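Local coordinates for VP1 (Merkel cell polyomavirus, PDB 4FMH), which forms the pentameric capsomers of the icosahedral Merkel cell polyomavirus capsid and binds sialylated glycans through a site required for infection, at the interface of chains A and B. Sequence-based numbering; all coordinates share one arbitrary frame. Chains: chain A/B, VP1.

The interface of chains A and B. Residues chain A 47, 102-103, 106, 274-275; chain B 147-149, 179.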
loop_
_atom_site.group_PDB
_atom_site.type_symbol
_atom_site.label_atom_id
_atom_site.label_comp_id
_atom_site.label_asym_id
_atom_site.label_seq_id
_atom_site.Cartn_x
_atom_site.Cartn_y
_atom_site.Cartn_z
ATOM N N THR A 47 -28.035 11.322 -4.406
ATOM C CA THR A 47 -26.710 10.681 -4.158
ATOM C C THR A 47 -25.532 11.667 -4.117
ATOM O O THR A 47 -24.363 11.258 -4.130
ATOM C CB THR A 47 -26.391 9.437 -5.057
ATOM O OG1 THR A 47 -25.968 9.859 -6.362
ATOM C CG2 THR A 47 -27.609 8.504 -5.172
ATOM N N VAL A 102 -22.046 -0.972 -4.490
ATOM C CA VAL A 102 -22.604 -1.124 -5.843
ATOM C C VAL A 102 -22.399 0.149 -6.666
ATOM O O VAL A 102 -22.445 1.260 -6.124
ATOM C CB VAL A 102 -24.122 -1.457 -5.739
ATOM C CG1 VAL A 102 -24.814 -1.493 -7.124
ATOM C CG2 VAL A 102 -24.308 -2.770 -5.004
ATOM N N GLY A 103 -22.175 -0.013 -7.972
ATOM C CA GLY A 103 -22.019 1.131 -8.874
ATOM C C GLY A 103 -20.618 1.720 -8.919
ATOM O O GLY A 103 -20.427 2.870 -9.340
ATOM N N SER A 106 -19.337 3.137 -12.332
ATOM C CA SER A 106 -19.890 4.428 -12.763
ATOM C C SER A 106 -18.862 5.562 -12.647
ATOM O O SER A 106 -18.963 6.580 -13.347
ATOM C CB SER A 106 -21.135 4.776 -11.946
ATOM O OG SER A 106 -20.794 5.056 -10.594
ATOM N N LEU A 274 -22.260 6.045 -2.945
ATOM C CA LEU A 274 -22.773 4.890 -3.667
ATOM C C LEU A 274 -23.596 3.983 -2.739
ATOM O O LEU A 274 -23.409 4.014 -1.507
ATOM C CB LEU A 274 -21.612 4.097 -4.297
ATOM C CG LEU A 274 -20.826 4.729 -5.453
ATOM C CD1 LEU A 274 -19.688 3.797 -5.862
ATOM C CD2 LEU A 274 -21.721 5.049 -6.666
ATOM N N PRO A 275 -24.509 3.172 -3.316
ATOM C CA PRO A 275 -25.303 2.259 -2.494
ATOM C C PRO A 275 -24.480 1.065 -2.052
ATOM O O PRO A 275 -23.409 0.809 -2.609
ATOM C CB PRO A 275 -26.415 1.786 -3.451
ATOM C CG PRO A 275 -26.262 2.619 -4.700
ATOM C CD PRO A 275 -24.829 3.009 -4.743
ATOM N N LEU B 147 -26.112 1.555 -12.936
ATOM C CA LEU B 147 -26.008 2.750 -12.084
ATOM C C LEU B 147 -25.112 3.737 -12.790
ATOM O O LEU B 147 -24.006 3.387 -13.209
ATOM C CB LEU B 147 -25.442 2.409 -10.689
ATOM C CG LEU B 147 -25.436 3.484 -9.596
ATOM C CD1 LEU B 147 -25.501 2.820 -8.215
ATOM C CD2 LEU B 147 -24.217 4.428 -9.692
ATOM N N VAL B 148 -25.590 4.972 -12.923
ATOM C CA VAL B 148 -24.820 5.986 -13.626
ATOM C C VAL B 148 -24.535 7.222 -12.775
ATOM O O VAL B 148 -25.291 7.551 -11.856
ATOM C CB VAL B 148 -25.494 6.412 -14.950
ATOM C CG1 VAL B 148 -25.536 5.239 -15.928
ATOM C CG2 VAL B 148 -26.897 6.967 -14.691
ATOM N N LEU B 149 -23.428 7.891 -13.095
ATOM C CA LEU B 149 -23.070 9.165 -12.489
ATOM C C LEU B 149 -24.178 10.204 -12.677
ATOM O O LEU B 149 -24.554 10.894 -11.728
ATOM C CB LEU B 149 -21.758 9.675 -13.090
ATOM C CG LEU B 149 -21.052 10.838 -12.384
ATOM C CD1 LEU B 149 -20.375 10.377 -11.103
ATOM C CD2 LEU B 149 -20.027 11.469 -13.315
ATOM N N GLN B 179 -29.291 7.039 -10.450
ATOM C CA GLN B 179 -28.040 7.463 -9.839
ATOM C C GLN B 179 -27.765 6.631 -8.574
ATOM O O GLN B 179 -26.646 6.616 -8.062
ATOM C CB GLN B 179 -28.061 8.973 -9.555
ATOM C CG GLN B 179 -27.678 9.808 -10.774
ATOM C CD GLN B 179 -28.078 11.282 -10.678
ATOM O OE1 GLN B 179 -28.236 11.951 -11.699
ATOM N NE2 GLN B 179 -28.228 11.788 -9.461
HETATM O O HOH W 1 -21.364 6.839 -14.979
#
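B:Leu147 lays its isobutyl side chain against A:Gly103, A:Ser106, A:Leu274 and A:Pro275 of chain A, an apolar contact between neighbouring subunits of the polyomavirus VP1 pentamer, here the jelly-roll cores of VP1 as held in a truncated construct. The leucine lies just past strand 142-146, and its two methyl branches divide the work. CD1 abuts the CG–CD edge of the A:Pro275 pyrrolidine ring, 3.5 Å from its CD, and also lies 3.9 Å from the backbone CA of A:Gly103. CD2 turns the other way, towards A:Ser106 and the end of A:Leu274, whose own CD2 methyl is 4.0 Å from it as the two leucine side chains pass at a slant. With CG of B:Leu147 pointing away from its backbone N (chi1 -172°), the fork is carried out from the chain and both branches reach the neighbour.

A:Ser106, in the 3-10 helix 104-108, supplies the other main surface. Its CB packs 3.4 Å from the carbonyl O of B:Leu147, while its hydroxyl OG hydrogen-bonds the carbonyl O of A:Gly103 at 2.5 Å, nearly in line with that C=O. This bond ties the serine back to its own chain and fixes the hydroxyl's rotation beside the leucine methyl. The backbone O of A:Ser106 is joined through a water to the amide N of B:Leu149, which lies 3.0 Å from the water in an almost straight bond, a polar bridge beside the leucine contact. At the margin, A:Thr47 rests its CG2 methyl 3.6 Å from the backbone O of B:Gln179, at the end of 3-10 helix 176-179.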